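Local coordinates for protein putative trimethylamine methyltransferase (Rhizobium meliloti, PDB 4YYC) that probably acts as a methyltransferase of the trimethylamine methyltransferase (MTTB) family, at residues T135-Y141 / N387-A393; P172-S176 / L414-Q418. All blocks are in the same frame, centred on the assembly; numbering follows the deposited sequence. Where two conformers were deposited one is given.

Interaction 1 (T135-Y141 / N387-A393)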
loop_
_atom_site.group_PDB
_atom_site.type_symbol
_atom_site.label_atom_id
_atom_site.label_comp_id
_atom_site.label_asym_id
_atom_site.label_seq_id
_atom_site.Cartn_x
_atom_site.Cartn_y
_atom_site.Cartn_z
ATOM N N THR A 135 3.325 15.724 7.681
ATOM C CA THR A 135 3.675 15.156 6.361
ATOM C C THR A 135 3.321 16.183 5.308
ATOM O O THR A 135 2.214 16.715 5.287
ATOM C CB THR A 135 2.958 13.810 6.110
ATOM O OG1 THR A 135 3.467 12.831 7.014
ATOM C CG2 THR A 135 3.181 13.304 4.681
ATOM N N VAL A 136 4.310 16.468 4.435
ATOM C CA VAL A 136 4.188 17.478 3.401
ATOM C C VAL A 136 4.505 16.817 2.055
ATOM O O VAL A 136 5.608 16.331 1.838
ATOM C CB VAL A 136 5.209 18.609 3.676
ATOM C CG1 VAL A 136 5.221 19.637 2.570
ATOM C CG2 VAL A 136 4.903 19.274 5.017
ATOM N N PHE A 137 3.554 16.890 1.124
ATOM C CA PHE A 137 3.695 16.316 -0.206
ATOM C C PHE A 137 4.180 17.378 -1.190
ATOM O O PHE A 137 3.625 18.493 -1.254
ATOM C CB PHE A 137 2.380 15.778 -0.718
ATOM C CG PHE A 137 1.855 14.597 0.044
ATOM C CD1 PHE A 137 2.678 13.574 0.429
ATOM C CD2 PHE A 137 0.480 14.491 0.317
ATOM C CE1 PHE A 137 2.150 12.452 1.097
ATOM C CE2 PHE A 137 -0.040 13.381 0.969
ATOM C CZ PHE A 137 0.792 12.369 1.365
ATOM N N ALA A 138 5.130 16.992 -2.049
ATOM C CA ALA A 138 5.639 17.837 -3.131
ATOM C C ALA A 138 5.651 17.070 -4.432
ATOM O O ALA A 138 5.719 15.823 -4.421
ATOM C CB ALA A 138 7.044 18.304 -2.872
ATOM N N PRO A 139 5.615 17.769 -5.560
ATOM C CA PRO A 139 5.630 17.037 -6.845
ATOM C C PRO A 139 6.915 16.315 -7.211
ATOM O O PRO A 139 7.975 16.448 -6.576
ATOM C CB PRO A 139 5.320 18.129 -7.884
ATOM C CG PRO A 139 4.780 19.297 -7.101
ATOM C CD PRO A 139 5.362 19.198 -5.740
ATOM N N VAL A 140 6.775 15.494 -8.243
ATOM C CA VAL A 140 7.907 15.020 -9.051
ATOM C C VAL A 140 8.996 16.074 -9.218
ATOM O O VAL A 140 8.715 17.254 -9.413
ATOM C CB VAL A 140 7.414 14.490 -10.396
ATOM C CG1 VAL A 140 6.706 15.580 -11.199
ATOM C CG2 VAL A 140 8.529 13.798 -11.187
ATOM N N TYR A 141 10.245 15.612 -9.186
ATOM C CA TYR A 141 11.420 16.486 -9.349
ATOM C C TYR A 141 12.417 15.803 -10.285
ATOM O O TYR A 141 12.791 14.638 -10.090
ATOM C CB TYR A 141 12.026 16.671 -7.958
ATOM C CG TYR A 141 13.186 17.637 -7.816
ATOM C CD1 TYR A 141 14.435 17.318 -8.335
ATOM C CD2 TYR A 141 13.028 18.810 -7.093
ATOM C CE1 TYR A 141 15.520 18.171 -8.184
ATOM C CE2 TYR A 141 14.115 19.655 -6.925
ATOM C CZ TYR A 141 15.345 19.334 -7.460
ATOM O OH TYR A 141 16.434 20.202 -7.314
ATOM N N ASN A 387 8.232 13.020 6.679
ATOM C CA ASN A 387 7.928 14.429 6.862
ATOM C C ASN A 387 7.857 15.196 5.554
ATOM O O ASN A 387 7.018 16.071 5.406
ATOM C CB ASN A 387 8.978 15.091 7.768
ATOM C CG ASN A 387 8.981 14.531 9.174
ATOM O OD1 ASN A 387 9.997 14.030 9.635
ATOM N ND2 ASN A 387 7.859 14.616 9.854
ATOM N N PHE A 388 8.720 14.890 4.594
ATOM C CA PHE A 388 8.764 15.604 3.339
ATOM C C PHE A 388 8.818 14.582 2.232
ATOM O O PHE A 388 9.702 13.728 2.234
ATOM C CB PHE A 388 9.958 16.552 3.279
ATOM C CG PHE A 388 10.109 17.219 1.969
ATOM C CD1 PHE A 388 9.070 17.983 1.458
ATOM C CD2 PHE A 388 11.284 17.091 1.217
ATOM C CE1 PHE A 388 9.186 18.599 0.238
ATOM C CE2 PHE A 388 11.391 17.688 -0.041
ATOM C CZ PHE A 388 10.336 18.443 -0.524
ATOM N N VAL A 389 7.845 14.641 1.346
ATOM C CA VAL A 389 7.729 13.679 0.290
ATOM C C VAL A 389 7.944 14.365 -1.044
ATOM O O VAL A 389 7.009 14.915 -1.679
ATOM C CB VAL A 389 6.348 12.985 0.327
ATOM C CG1 VAL A 389 6.311 11.843 -0.671
ATOM C CG2 VAL A 389 5.984 12.492 1.716
ATOM N N LEU A 390 9.172 14.263 -1.528
ATOM C CA LEU A 390 9.456 14.599 -2.907
ATOM C C LEU A 390 8.874 13.526 -3.798
ATOM O O LEU A 390 8.753 12.363 -3.402
ATOM C CB LEU A 390 10.974 14.690 -3.092
ATOM C CG LEU A 390 11.449 15.441 -4.348
ATOM C CD1 LEU A 390 10.908 16.850 -4.375
ATOM C CD2 LEU A 390 12.985 15.380 -4.346
ATOM N N HIS A 391 8.459 13.886 -5.014
ATOM C CA HIS A 391 7.943 12.924 -5.983
ATOM C C HIS A 391 6.613 12.309 -5.543
ATOM O O HIS A 391 6.299 11.160 -5.860
ATOM C CB HIS A 391 8.880 11.789 -6.350
ATOM C CG HIS A 391 10.322 12.172 -6.504
ATOM N ND1 HIS A 391 10.788 13.003 -7.493
ATOM C CD2 HIS A 391 11.408 11.744 -5.839
ATOM C CE1 HIS A 391 12.092 13.103 -7.412
ATOM N NE2 HIS A 391 12.504 12.342 -6.419
ATOM N N ALA A 392 5.819 13.065 -4.806
ATOM C CA ALA A 392 4.520 12.526 -4.379
ATOM C C ALA A 392 3.532 12.313 -5.501
ATOM O O ALA A 392 2.630 11.478 -5.372
ATOM C CB ALA A 392 3.924 13.443 -3.312
ATOM N N ALA A 393 3.680 13.029 -6.606
ATOM C CA ALA A 393 2.825 12.863 -7.803
ATOM C C ALA A 393 3.534 13.212 -9.055
ATOM O O ALA A 393 4.283 14.227 -9.099
ATOM C CB ALA A 393 1.563 13.668 -7.709
#

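Interaction 2 (P172-S176 / L414-Q418)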
loop_
_atom_site.group_PDB
_atom_site.type_symbol
_atom_site.label_atom_id
_atom_site.label_comp_id
_atom_site.label_asym_id
_atom_site.label_seq_id
_atom_site.Cartn_x
_atom_site.Cartn_y
_atom_site.Cartn_z
ATOM N N PRO A 172 -5.607 19.492 -4.092
ATOM C CA PRO A 172 -5.876 19.914 -2.711
ATOM C C PRO A 172 -4.897 19.351 -1.672
ATOM O O PRO A 172 -4.665 20.000 -0.652
ATOM C CB PRO A 172 -7.279 19.379 -2.419
ATOM C CG PRO A 172 -7.865 19.079 -3.716
ATOM C CD PRO A 172 -6.804 18.973 -4.762
ATOM N N SER A 173 -4.314 18.180 -1.912
ATOM C CA SER A 173 -3.369 17.609 -0.949
ATOM C C SER A 173 -1.933 17.723 -1.393
ATOM O O SER A 173 -1.059 17.104 -0.802
ATOM C CB SER A 173 -3.740 16.161 -0.546
ATOM O OG SER A 173 -4.888 16.127 0.280
HETATM N N MSE A 174 -1.650 18.559 -2.394
HETATM C CA MSE A 174 -0.246 18.881 -2.747
HETATM C C MSE A 174 0.116 20.065 -1.904
HETATM O O MSE A 174 -0.378 21.166 -2.132
HETATM C CB MSE A 174 -0.122 19.120 -4.251
HETATM C CG MSE A 174 1.306 19.249 -4.724
HETATM SE SE MSE A 174 2.326 17.617 -4.289
HETATM C CE MSE A 174 1.678 16.613 -5.714
ATOM N N HIS A 175 0.977 19.903 -0.909
ATOM C CA HIS A 175 1.207 20.986 0.038
ATOM C C HIS A 175 2.314 21.926 -0.398
ATOM O O HIS A 175 2.328 23.066 0.049
ATOM C CB HIS A 175 1.519 20.424 1.406
ATOM C CG HIS A 175 0.530 19.367 1.824
ATOM N ND1 HIS A 175 0.871 18.044 1.938
ATOM C CD2 HIS A 175 -0.792 19.441 2.114
ATOM C CE1 HIS A 175 -0.193 17.343 2.290
ATOM N NE2 HIS A 175 -1.217 18.171 2.394
ATOM N N SER A 176 3.239 21.437 -1.193
ATOM C CA SER A 176 4.343 22.250 -1.730
ATOM C C SER A 176 4.231 22.346 -3.227
ATOM O O SER A 176 3.826 21.392 -3.880
ATOM C CB SER A 176 5.653 21.568 -1.398
ATOM O OG SER A 176 6.773 22.147 -2.052
ATOM N N LEU A 414 -3.012 10.990 -2.961
ATOM C CA LEU A 414 -2.539 11.823 -1.858
ATOM C C LEU A 414 -3.688 12.282 -0.977
ATOM O O LEU A 414 -3.516 12.409 0.243
ATOM C CB LEU A 414 -1.717 13.018 -2.352
ATOM C CG LEU A 414 -0.481 12.694 -3.198
ATOM C CD1 LEU A 414 0.138 14.017 -3.613
ATOM C CD2 LEU A 414 0.519 11.812 -2.461
ATOM N N GLY A 415 -4.833 12.626 -1.579
ATOM C CA GLY A 415 -6.010 12.996 -0.769
ATOM C C GLY A 415 -6.459 11.849 0.141
ATOM O O GLY A 415 -6.873 12.092 1.291
HETATM N N MSE A 416 -6.319 10.617 -0.345
HETATM C CA MSE A 416 -6.694 9.439 0.463
HETATM C C MSE A 416 -5.723 9.320 1.608
HETATM O O MSE A 416 -6.126 9.050 2.733
HETATM C CB MSE A 416 -6.694 8.184 -0.384
HETATM C CG MSE A 416 -7.898 8.277 -1.280
HETATM SE SE MSE A 416 -7.896 6.592 -2.328
HETATM C CE MSE A 416 -8.815 7.464 -3.879
HETATM N N MSE A 417 -4.450 9.537 1.357
HETATM C CA MSE A 417 -3.448 9.462 2.413
HETATM C C MSE A 417 -3.670 10.542 3.470
HETATM O O MSE A 417 -3.562 10.297 4.670
HETATM C CB MSE A 417 -2.016 9.610 1.891
HETATM C CG MSE A 417 -1.613 8.560 0.866
HETATM SE SE MSE A 417 -1.659 6.698 1.514
HETATM C CE MSE A 417 -2.103 5.721 -0.179
ATOM N N GLN A 418 -4.060 11.741 3.043
ATOM C CA GLN A 418 -4.362 12.826 3.956
ATOM C C GLN A 418 -5.516 12.443 4.885
ATOM O O GLN A 418 -5.455 12.691 6.089
ATOM C CB GLN A 418 -4.700 14.096 3.141
ATOM C CG GLN A 418 -5.087 15.280 3.978
ATOM C CD GLN A 418 -4.254 16.529 3.794
ATOM O OE1 GLN A 418 -3.755 16.807 2.695
ATOM N NE2 GLN A 418 -4.200 17.348 4.832
#

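Interaction 1 (T135-Y141 / N387-A393)
Backbone hydrogen bonds run the length of this contact. Around the parallel bridges V136-F388 and F137-V389, V136 N donates to N387 O (2.9 Å), V389 N to V136 O (2.8 Å) and A138 N to V389 O (2.8 Å). Further along, H391 turns left-handed and the ladder becomes irregular: A392 N reaches A138 O (2.8 Å), H391 N reaches P139 O (3.0 Å) and V140 N reaches A393 O (2.9 Å). The last bond uses a side chain, Y141 N to H391 ND1 at 3.2 Å. On one face F137 CD1 meets V389 CG2 (3.7 Å), with A392 CB near F137 CB (3.8 Å), beneath L414 of helix 404-420. On the other, V136 CG1 faces F388 CD1 (4.3 Å), and A138 CB lies 3.8 Å from F388 CE1. The parallel pairing of strands 134-137 and 388-389, far apart in sequence, is consistent with the first and last strands closing a TIM-type barrel, as in the MTTB family; F354 flanks 388-389 beyond. With ND1 accepting from Y141, H391 NE2 is left to hydrogen-bond an unidentified ligand, probably from the crystallisation liquor, so the loop after strand 134-137 helps to orient the ligand-facing imidazole.

Interaction 2 (P172-S176 / L414-Q418)
Polar contact is concentrated on a single acceptor, Q418 OE1. It receives the hydroxyl of S173 (OG to OE1, 2.8 Å) and the imidazole of H175 (NE2 to OE1, 2.9 Å, N-H...O angle 157°), the oxygen lying at the edge of the H175 ring and near its plane. Both groups of the amide are used, because Q418 NE2 donates to P42 O. The other ring nitrogen, H175 ND1, accepts from F137 N of strand 134-137, so the histidine bridges that strand to helix 404-420.

A single apolar pair of side chains adds to this. The selenomethionine M174 starts with its CA-CB bond directed away from the helix, yet its chain folds back so that CE rests 3.7 Å from L414 CD1. M174 and L414 both also touch F137, and L414 reaches L378 of helix 368-383.

Van der Waals contact centres on S173, which has the largest covered area here. Its CB lies 3.8 Å from L414 O and its OG 3.5 Å from G415 CA, so the serine sits against the helix backbone. L414 and Q418 are one turn apart, linked by the helical bond from Q418 N to L414 O (2.9 Å).

Leaving helix 158-170, segment 172-176 runs beside strand 134-137, while helix 404-420 follows strand 388-389, consistent with a helix packed outside the closing strands of a TIM-type barrel. Acceptance from F137 N at ND1 and donation from NE2 to Q418 OE1 together define the H175 tautomer, while S173, H175 and P42 define the orientation of the Q418 amide.

Both contacts are buried, but interaction 1 is the more central, about 3 Å from the chain centre against about 13 Å for interaction 2 (contact centres), and covers 635 Å² against 240 Å². Their centres are about 9 Å apart, with F137 at the junction: its carbonyl probably accepts hydrogen bonds from the backbone of H175 and S176, and its ring meets that of H175 with planes at about 20°. Segment 135-141 thus lies between 387-393 and 172-176, while helix 404-420 covers F137 and A392. The chemistry shifts accordingly, from mainly backbone pairing between neighbouring strands in interaction 1 to side-chain hydrogen bonds between loop and helix in interaction 2, nearer the second subunit.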